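Local coordinates for Mgp-operon protein 3 (Mycoplasma pneumoniae, PDB 6RJ1) that probably helps the mycoplasma adhere to host cells as an extracellular, membrane-anchored adhesin that presents its large N-terminal domain at the cell surface, at residues D188-G193 / S569-N574; T245-G250 / F353-N358; H549-A554 / L812-D817. All coordinates share one frame; numbering follows the deposited sequence.

Overall arrangement
Contact 3 is the core contact. Its four touching residues are all buried, and it presses strand 549-563 against strand 808-815 from another sheet through apolar side chains alone. Contacts 1 and 2 are only partly buried and lie on the other side of the chain's centre from contact 3. Their nearest atoms are about 7 Å apart, but they do not touch. Contact 1 sets the end of helix 187-192 on a turn and mixes methyl groups with a serine hydroxyl. Contact 2 joins a loop to strand 356-358 and has the one hydrogen bond across a contact. Segments 549-554 and 569-574 link contacts 3 and 1 through strand 549-563 and the loop after it.

Contact 1: D188-G193 / S569-N574; sequences DTVHFG and SASTYN
Thr-189 and Val-190 meet Ser-571 and Thr-572 through methyl groups and one hydroxyl. The apolar part is the pair of methyls Val-190 CG2 and Thr-572 CG2, 3.8 Å apart. The two side chains cross at about a right angle. The other methyl of Val-190, CG1, packs within its own segment. There CG1 sits 4.0 Å above the plane of the His-191 ring, over its centre. The two branches of Val-190 thus serve different neighbours.

The mixed part centres on Ser-571. Its OG lies 3.5 Å from Thr-189 CG2 and 3.9 Å from Val-190 CA. It therefore rests against the helix surface. With Thr-189 OG1 beside the backbone N (chi1 -58°), CG2 is left anti to that N and reaches the serine. No hydrogen bond crosses between the segments.

The contact joins a helix end to a beta turn. Helix 187-192 finishes here, and Gly-193 leaves helical geometry with positive phi. Residues Ala-570 to Tyr-573 make a type I turn in the loop that leads from strand 549-563 to strand 575-577. Ser-571 and Thr-572 are its two central residues, so the tip of the turn is what meets the helix.

Backbone bonds hold each partner in shape. At the helix end, Gly-193 N bonds to Thr-189 O at 2.8 Å. Within the helix, Phe-192 N bonds to Asp-188 O at 3.0 Å. In the turn, Tyr-573 N reaches Ala-570 O at 3.2 Å.

The polar ends of both threonines are satisfied outside the two segments. Thr-189 OG1 bonds to Glu-197 OE2, and Thr-572 OG1 bonds to Asp-563 OD2.

Contact 2: T245-G250 / F353-N358; sequences TKEGKG and FSKYLN
Tyr-356 OH is held by two groups. Gly-248 N donates a hydrogen bond to it at 3.0 Å, with an N-H...O angle of 141°, so the bond is bent. Glu-260 OE2, on helix 253-267, is its second partner. The tyrosine belongs to strand 356-358, which pairs with strand 239-241 in a small antiparallel two-stranded sheet. Segment 245-250 is the loop from strand 239-241 to helix 253-267. The phenol therefore ties that loop and the helix to the partner strand.

The ring gets there because Tyr-356 CG stands anti to its carbonyl carbon (chi1 -60°), and the end of the side chain comes up to the loop. CE1 and CZ are each 3.7 Å from Gly-248 N, which approaches the ring obliquely. Gly-248 CA lies 3.4 Å from Tyr-356 OH.

Glu-247 completes the contact. Its CB lies near the phenol end of Tyr-356, and the carboxylate plane is turned 65° from the ring. Its chain bends at chi2 and lies across the aliphatic part of Lys-355. Glu-247 CG is 3.8 Å from Lys-355 CB. The lysine chain bends at chi3 and chi4 and carries NZ past the carboxylate without contact. Thus no salt bridge forms: Glu-247 OE1 is 3.5 Å from Lys-355 CD but 5.8 Å from Lys-355 NZ.

Contact 3: H549-A554 / L812-D817; sequences HLVFAA and LNFNPD
This is a buried apolar contact between two beta-sheets, made by Val-551 and Ala-553 on one strand with Phe-814 and Leu-812 on the other. Strand 549-563 belongs to a large mixed sheet. Strand 808-815 belongs to a separate antiparallel sheet. The strands meet through side chains, as in sheet-on-sheet packing, and no hydrogen bond crosses between the segments. Segment 549-554 is part of the MgpC adhesin region, which is probably related to beta-propellers. Packing of one sheet on another is consistent with neighbouring blades of such a fold.

The backbones stay well apart. The closest CA atoms, those of Ala-553 and Leu-812, are 9.0 Å from each other. The strands run in roughly opposite directions, so Val-551 faces Phe-814 and Ala-553 faces Leu-812. All four CB atoms point toward the other segment.

Two sheets contribute further neighbours. Phe-814 also touches Ile-698, and Leu-812 touches Tyr-696, both on strand 693-699. On strand 799-805, Ala-801 touches Val-551, and Leu-803 touches Ala-553 and Leu-812. The pairs are thus part of a wider apolar layer. Residues between them turn elsewhere: Phe-552 points away, and Asn-813 bonds to Ser-800, Ile-832 and Pro-913.

Leu-812 is extended past its CG (chi2 169°). Its CD1 reaches Ala-553 CB at 4.1 Å.

Val-551 and Phe-814 extend toward each other from their two strands. Phe-814 CG is anti to its carbonyl carbon (chi1 -50°), and the far end of the ring leads. The valine approaches the ring obliquely. Both of its methyls touch the same ring atom, Val-551 CG1 at 3.7 Å and CG2 at 3.8 Å from Phe-814 CZ.

Contact 1: D188-G193 / S569-N574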
loop_
_atom_site.group_PDB
_atom_site.type_symbol
_atom_site.label_atom_id
_atom_site.label_comp_id
_atom_site.label_asym_id
_atom_site.label_seq_id
_atom_site.Cartn_x
_atom_site.Cartn_y
_atom_site.Cartn_z
ATOM N N ASP A 188 -9.019 -18.132 -25.067
ATOM C CA ASP A 188 -9.641 -19.010 -26.090
ATOM C C ASP A 188 -9.720 -20.467 -25.635
ATOM O O ASP A 188 -10.683 -21.150 -25.966
ATOM C CB ASP A 188 -8.973 -18.889 -27.479
ATOM C CG ASP A 188 -7.496 -19.264 -27.587
ATOM O OD1 ASP A 188 -6.820 -19.355 -26.534
ATOM O OD2 ASP A 188 -7.012 -19.438 -28.726
ATOM N N THR A 189 -8.726 -20.922 -24.844
ATOM C CA THR A 189 -8.660 -22.271 -24.265
ATOM C C THR A 189 -9.730 -22.397 -23.170
ATOM O O THR A 189 -10.388 -23.427 -23.078
ATOM C CB THR A 189 -7.235 -22.557 -23.736
ATOM O OG1 THR A 189 -6.295 -22.410 -24.801
ATOM C CG2 THR A 189 -7.091 -23.947 -23.124
ATOM N N VAL A 190 -9.908 -21.341 -22.358
ATOM C CA VAL A 190 -10.896 -21.305 -21.277
ATOM C C VAL A 190 -12.327 -21.550 -21.791
ATOM O O VAL A 190 -13.042 -22.382 -21.229
ATOM C CB VAL A 190 -10.783 -19.999 -20.437
ATOM C CG1 VAL A 190 -11.990 -19.798 -19.521
ATOM C CG2 VAL A 190 -9.489 -19.971 -19.632
ATOM N N HIS A 191 -12.718 -20.857 -22.869
ATOM C CA HIS A 191 -14.078 -20.920 -23.391
ATOM C C HIS A 191 -14.326 -21.945 -24.473
ATOM O O HIS A 191 -15.477 -22.341 -24.657
ATOM C CB HIS A 191 -14.520 -19.534 -23.868
ATOM C CG HIS A 191 -14.548 -18.522 -22.764
ATOM N ND1 HIS A 191 -13.587 -17.536 -22.669
ATOM C CD2 HIS A 191 -15.400 -18.410 -21.716
ATOM C CE1 HIS A 191 -13.899 -16.838 -21.593
ATOM N NE2 HIS A 191 -14.985 -17.327 -20.988
ATOM N N PHE A 192 -13.283 -22.377 -25.186
ATOM C CA PHE A 192 -13.446 -23.344 -26.270
ATOM C C PHE A 192 -12.814 -24.711 -26.002
ATOM O O PHE A 192 -13.140 -25.672 -26.701
ATOM C CB PHE A 192 -12.945 -22.750 -27.597
ATOM C CG PHE A 192 -13.754 -21.556 -28.046
ATOM C CD1 PHE A 192 -14.940 -21.725 -28.757
ATOM C CD2 PHE A 192 -13.344 -20.261 -27.741
ATOM C CE1 PHE A 192 -15.700 -20.620 -29.150
ATOM C CE2 PHE A 192 -14.106 -19.157 -28.135
ATOM C CZ PHE A 192 -15.273 -19.342 -28.843
ATOM N N GLY A 193 -11.933 -24.793 -25.008
ATOM C CA GLY A 193 -11.245 -26.027 -24.647
ATOM C C GLY A 193 -10.093 -26.345 -25.576
ATOM O O GLY A 193 -10.131 -25.981 -26.758
ATOM N N SER A 569 -7.116 -31.388 -14.500
ATOM C CA SER A 569 -7.103 -31.100 -15.933
ATOM C C SER A 569 -7.934 -29.857 -16.327
ATOM O O SER A 569 -8.026 -29.549 -17.517
ATOM C CB SER A 569 -7.523 -32.330 -16.734
ATOM O OG SER A 569 -8.772 -32.824 -16.281
ATOM N N ALA A 570 -8.502 -29.127 -15.337
ATOM C CA ALA A 570 -9.280 -27.910 -15.605
ATOM C C ALA A 570 -8.353 -26.811 -16.121
ATOM O O ALA A 570 -7.191 -26.731 -15.703
ATOM C CB ALA A 570 -10.012 -27.443 -14.353
ATOM N N SER A 571 -8.859 -26.008 -17.071
ATOM C CA SER A 571 -8.134 -24.929 -17.731
ATOM C C SER A 571 -7.470 -23.995 -16.739
ATOM O O SER A 571 -6.257 -23.801 -16.809
ATOM C CB SER A 571 -9.071 -24.144 -18.648
ATOM O OG SER A 571 -8.551 -24.064 -19.965
ATOM N N THR A 572 -8.257 -23.469 -15.780
ATOM C CA THR A 572 -7.785 -22.508 -14.791
ATOM C C THR A 572 -7.467 -23.153 -13.429
ATOM O O THR A 572 -7.423 -22.450 -12.417
ATOM C CB THR A 572 -8.766 -21.333 -14.699
ATOM O OG1 THR A 572 -10.082 -21.823 -14.457
ATOM C CG2 THR A 572 -8.765 -20.488 -15.955
ATOM N N TYR A 573 -7.179 -24.469 -13.414
ATOM C CA TYR A 573 -6.811 -25.199 -12.198
ATOM C C TYR A 573 -5.469 -24.716 -11.678
ATOM O O TYR A 573 -4.532 -24.588 -12.467
ATOM C CB TYR A 573 -6.768 -26.716 -12.465
ATOM C CG TYR A 573 -6.042 -27.537 -11.417
ATOM C CD1 TYR A 573 -6.641 -27.836 -10.193
ATOM C CD2 TYR A 573 -4.764 -28.037 -11.657
ATOM C CE1 TYR A 573 -5.979 -28.598 -9.230
ATOM C CE2 TYR A 573 -4.094 -28.803 -10.701
ATOM C CZ TYR A 573 -4.704 -29.081 -9.490
ATOM O OH TYR A 573 -4.035 -29.834 -8.552
ATOM N N ASN A 574 -5.379 -24.455 -10.353
ATOM C CA ASN A 574 -4.173 -24.005 -9.642
ATOM C C ASN A 574 -3.689 -22.628 -10.135
ATOM O O ASN A 574 -2.490 -22.340 -10.082
ATOM C CB ASN A 574 -3.047 -25.077 -9.739
ATOM C CG ASN A 574 -2.371 -25.497 -8.453
ATOM O OD1 ASN A 574 -2.447 -24.837 -7.411
ATOM N ND2 ASN A 574 -1.659 -26.613 -8.516
#

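Contact 2: T245-G250 / F353-N358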
loop_
_atom_site.group_PDB
_atom_site.type_symbol
_atom_site.label_atom_id
_atom_site.label_comp_id
_atom_site.label_asym_id
_atom_site.label_seq_id
_atom_site.Cartn_x
_atom_site.Cartn_y
_atom_site.Cartn_z
ATOM N N THR A 245 9.292 -18.470 -11.177
ATOM C CA THR A 245 8.991 -19.238 -12.375
ATOM C C THR A 245 9.675 -20.616 -12.242
ATOM O O THR A 245 9.275 -21.578 -12.904
ATOM C CB THR A 245 9.359 -18.374 -13.610
ATOM O OG1 THR A 245 8.185 -17.705 -14.075
ATOM C CG2 THR A 245 10.035 -19.152 -14.751
ATOM N N LYS A 246 10.663 -20.715 -11.331
ATOM C CA LYS A 246 11.459 -21.926 -11.113
ATOM C C LYS A 246 11.321 -22.544 -9.720
ATOM O O LYS A 246 11.213 -23.765 -9.612
ATOM C CB LYS A 246 12.938 -21.648 -11.440
ATOM C CG LYS A 246 13.211 -21.653 -12.938
ATOM C CD LYS A 246 14.420 -20.804 -13.321
ATOM C CE LYS A 246 14.802 -20.949 -14.781
ATOM N NZ LYS A 246 13.772 -20.395 -15.704
ATOM N N GLU A 247 11.345 -21.715 -8.665
ATOM C CA GLU A 247 11.275 -22.197 -7.283
ATOM C C GLU A 247 10.059 -21.669 -6.519
ATOM O O GLU A 247 9.299 -20.863 -7.055
ATOM C CB GLU A 247 12.595 -21.911 -6.530
ATOM C CG GLU A 247 13.803 -22.666 -7.077
ATOM C CD GLU A 247 13.755 -24.185 -7.132
ATOM O OE1 GLU A 247 14.485 -24.758 -7.974
ATOM O OE2 GLU A 247 13.015 -24.806 -6.335
ATOM N N GLY A 248 9.884 -22.149 -5.288
ATOM C CA GLY A 248 8.754 -21.810 -4.432
ATOM C C GLY A 248 7.602 -22.778 -4.639
ATOM O O GLY A 248 7.601 -23.555 -5.602
ATOM N N LYS A 249 6.614 -22.754 -3.733
ATOM C CA LYS A 249 5.445 -23.636 -3.821
ATOM C C LYS A 249 4.108 -22.872 -3.949
ATOM O O LYS A 249 3.051 -23.497 -3.975
ATOM C CB LYS A 249 5.416 -24.644 -2.654
ATOM C CG LYS A 249 6.509 -25.697 -2.722
ATOM C CD LYS A 249 6.317 -26.678 -3.870
ATOM C CE LYS A 249 7.605 -27.340 -4.281
ATOM N NZ LYS A 249 7.400 -28.267 -5.429
ATOM N N GLY A 250 4.176 -21.548 -4.067
ATOM C CA GLY A 250 3.005 -20.693 -4.210
ATOM C C GLY A 250 2.012 -20.875 -3.086
ATOM O O GLY A 250 2.365 -20.695 -1.914
ATOM N N PHE A 353 22.508 -19.924 -1.411
ATOM C CA PHE A 353 21.437 -18.957 -1.712
ATOM C C PHE A 353 21.224 -18.915 -3.238
ATOM O O PHE A 353 21.207 -17.845 -3.853
ATOM C CB PHE A 353 21.737 -17.555 -1.130
ATOM C CG PHE A 353 21.804 -17.464 0.375
ATOM C CD1 PHE A 353 22.960 -17.824 1.058
ATOM C CD2 PHE A 353 20.735 -16.960 1.105
ATOM C CE1 PHE A 353 23.028 -17.725 2.447
ATOM C CE2 PHE A 353 20.813 -16.842 2.493
ATOM C CZ PHE A 353 21.952 -17.242 3.155
ATOM N N SER A 354 21.130 -20.110 -3.837
ATOM C CA SER A 354 20.971 -20.334 -5.273
ATOM C C SER A 354 19.504 -20.497 -5.689
ATOM O O SER A 354 19.194 -20.387 -6.879
ATOM C CB SER A 354 21.778 -21.556 -5.698
ATOM O OG SER A 354 21.452 -22.677 -4.894
ATOM N N LYS A 355 18.604 -20.755 -4.719
ATOM C CA LYS A 355 17.176 -20.949 -4.984
ATOM C C LYS A 355 16.298 -19.979 -4.179
ATOM O O LYS A 355 15.331 -19.435 -4.722
ATOM C CB LYS A 355 16.762 -22.418 -4.730
ATOM C CG LYS A 355 17.445 -23.428 -5.641
ATOM C CD LYS A 355 16.895 -24.842 -5.461
ATOM C CE LYS A 355 17.969 -25.899 -5.636
ATOM N NZ LYS A 355 19.167 -25.723 -4.765
ATOM N N TYR A 356 16.639 -19.773 -2.890
ATOM C CA TYR A 356 15.889 -18.923 -1.955
ATOM C C TYR A 356 16.747 -17.901 -1.219
ATOM O O TYR A 356 17.952 -18.096 -1.049
ATOM C CB TYR A 356 15.150 -19.779 -0.902
ATOM C CG TYR A 356 14.156 -20.761 -1.477
ATOM C CD1 TYR A 356 12.841 -20.381 -1.736
ATOM C CD2 TYR A 356 14.519 -22.080 -1.734
ATOM C CE1 TYR A 356 11.920 -21.284 -2.270
ATOM C CE2 TYR A 356 13.607 -22.992 -2.267
ATOM C CZ TYR A 356 12.308 -22.589 -2.535
ATOM O OH TYR A 356 11.410 -23.481 -3.067
ATOM N N LEU A 357 16.089 -16.833 -0.735
ATOM C CA LEU A 357 16.690 -15.778 0.076
ATOM C C LEU A 357 16.070 -15.846 1.468
ATOM O O LEU A 357 14.873 -16.106 1.591
ATOM C CB LEU A 357 16.404 -14.375 -0.502
ATOM C CG LEU A 357 16.922 -14.029 -1.892
ATOM C CD1 LEU A 357 16.080 -12.925 -2.504
ATOM C CD2 LEU A 357 18.403 -13.642 -1.868
ATOM N N ASN A 358 16.875 -15.589 2.507
ATOM C CA ASN A 358 16.408 -15.531 3.891
ATOM C C ASN A 358 16.228 -14.038 4.178
ATOM O O ASN A 358 17.211 -13.293 4.263
ATOM C CB ASN A 358 17.429 -16.184 4.839
ATOM C CG ASN A 358 16.917 -16.476 6.227
ATOM O OD1 ASN A 358 16.228 -15.665 6.860
ATOM N ND2 ASN A 358 17.263 -17.646 6.747
#

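Contact 3: H549-A554 / L812-D817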
loop_
_atom_site.group_PDB
_atom_site.type_symbol
_atom_site.label_atom_id
_atom_site.label_comp_id
_atom_site.label_asym_id
_atom_site.label_seq_id
_atom_site.Cartn_x
_atom_site.Cartn_y
_atom_site.Cartn_z
ATOM N N HIS A 549 -10.688 18.020 8.678
ATOM C CA HIS A 549 -10.894 16.874 7.800
ATOM C C HIS A 549 -9.676 15.974 7.764
ATOM O O HIS A 549 -8.549 16.450 7.923
ATOM C CB HIS A 549 -11.190 17.359 6.374
ATOM C CG HIS A 549 -12.582 17.864 6.169
ATOM N ND1 HIS A 549 -12.999 19.075 6.698
ATOM C CD2 HIS A 549 -13.604 17.316 5.472
ATOM C CE1 HIS A 549 -14.262 19.209 6.336
ATOM N NE2 HIS A 549 -14.668 18.180 5.588
ATOM N N LEU A 550 -9.906 14.674 7.514
ATOM C CA LEU A 550 -8.852 13.679 7.384
ATOM C C LEU A 550 -8.491 13.500 5.904
ATOM O O LEU A 550 -9.362 13.348 5.056
ATOM C CB LEU A 550 -9.263 12.331 8.006
ATOM C CG LEU A 550 -8.228 11.194 7.881
ATOM C CD1 LEU A 550 -7.206 11.250 8.997
ATOM C CD2 LEU A 550 -8.895 9.836 7.809
ATOM N N VAL A 551 -7.200 13.506 5.617
ATOM C CA VAL A 551 -6.672 13.295 4.286
ATOM C C VAL A 551 -5.830 12.009 4.335
ATOM O O VAL A 551 -5.109 11.779 5.304
ATOM C CB VAL A 551 -5.891 14.546 3.816
ATOM C CG1 VAL A 551 -5.012 14.236 2.617
ATOM C CG2 VAL A 551 -6.847 15.686 3.485
ATOM N N PHE A 552 -5.971 11.150 3.322
ATOM C CA PHE A 552 -5.221 9.898 3.233
ATOM C C PHE A 552 -4.824 9.592 1.785
ATOM O O PHE A 552 -5.391 10.149 0.837
ATOM C CB PHE A 552 -6.021 8.729 3.856
ATOM C CG PHE A 552 -7.046 8.122 2.926
ATOM C CD1 PHE A 552 -8.286 8.729 2.740
ATOM C CD2 PHE A 552 -6.759 6.967 2.204
ATOM C CE1 PHE A 552 -9.222 8.188 1.848
ATOM C CE2 PHE A 552 -7.687 6.437 1.302
ATOM C CZ PHE A 552 -8.912 7.052 1.132
ATOM N N ALA A 553 -3.855 8.681 1.634
ATOM C CA ALA A 553 -3.341 8.180 0.363
ATOM C C ALA A 553 -2.789 6.798 0.599
ATOM O O ALA A 553 -2.197 6.520 1.652
ATOM C CB ALA A 553 -2.262 9.091 -0.196
ATOM N N ALA A 554 -3.025 5.914 -0.366
ATOM C CA ALA A 554 -2.609 4.521 -0.305
ATOM C C ALA A 554 -2.523 3.947 -1.706
ATOM O O ALA A 554 -3.131 4.476 -2.637
ATOM C CB ALA A 554 -3.633 3.725 0.503
ATOM N N LEU A 812 -1.414 16.325 -3.792
ATOM C CA LEU A 812 -2.863 16.169 -3.784
ATOM C C LEU A 812 -3.507 17.497 -3.433
ATOM O O LEU A 812 -3.234 18.050 -2.375
ATOM C CB LEU A 812 -3.290 15.030 -2.844
ATOM C CG LEU A 812 -2.556 13.697 -3.056
ATOM C CD1 LEU A 812 -2.850 12.731 -1.935
ATOM C CD2 LEU A 812 -2.850 13.099 -4.428
ATOM N N ASN A 813 -4.303 18.037 -4.360
ATOM C CA ASN A 813 -4.940 19.349 -4.241
ATOM C C ASN A 813 -6.413 19.271 -3.895
ATOM O O ASN A 813 -7.132 18.406 -4.402
ATOM C CB ASN A 813 -4.703 20.178 -5.506
ATOM C CG ASN A 813 -3.260 20.169 -5.938
ATOM O OD1 ASN A 813 -2.386 20.748 -5.285
ATOM N ND2 ASN A 813 -2.974 19.481 -7.033
ATOM N N PHE A 814 -6.855 20.190 -3.020
ATOM C CA PHE A 814 -8.229 20.253 -2.522
ATOM C C PHE A 814 -8.829 21.648 -2.643
ATOM O O PHE A 814 -8.094 22.638 -2.673
ATOM C CB PHE A 814 -8.289 19.780 -1.052
ATOM C CG PHE A 814 -7.613 18.457 -0.771
ATOM C CD1 PHE A 814 -8.284 17.259 -0.973
ATOM C CD2 PHE A 814 -6.302 18.410 -0.318
ATOM C CE1 PHE A 814 -7.653 16.036 -0.728
ATOM C CE2 PHE A 814 -5.672 17.187 -0.076
ATOM C CZ PHE A 814 -6.351 16.009 -0.286
ATOM N N ASN A 815 -10.171 21.719 -2.707
ATOM C CA ASN A 815 -10.937 22.964 -2.753
ATOM C C ASN A 815 -11.201 23.374 -1.287
ATOM O O ASN A 815 -11.931 22.672 -0.583
ATOM C CB ASN A 815 -12.250 22.761 -3.520
ATOM C CG ASN A 815 -13.040 24.021 -3.756
ATOM O OD1 ASN A 815 -13.453 24.724 -2.826
ATOM N ND2 ASN A 815 -13.289 24.324 -5.017
ATOM N N PRO A 816 -10.591 24.466 -0.788
ATOM C CA PRO A 816 -10.799 24.830 0.628
ATOM C C PRO A 816 -12.174 25.423 0.967
ATOM O O PRO A 816 -12.554 25.449 2.143
ATOM C CB PRO A 816 -9.659 25.807 0.907
ATOM C CG PRO A 816 -9.358 26.424 -0.411
ATOM C CD PRO A 816 -9.662 25.398 -1.463
ATOM N N ASP A 817 -12.912 25.895 -0.049
ATOM C CA ASP A 817 -14.242 26.479 0.134
ATOM C C ASP A 817 -15.328 25.410 0.334
ATOM O O ASP A 817 -16.397 25.733 0.864
ATOM C CB ASP A 817 -14.612 27.400 -1.047
ATOM C CG ASP A 817 -13.562 28.430 -1.422
ATOM O OD1 ASP A 817 -12.988 29.062 -0.498
ATOM O OD2 ASP A 817 -13.327 28.619 -2.639
#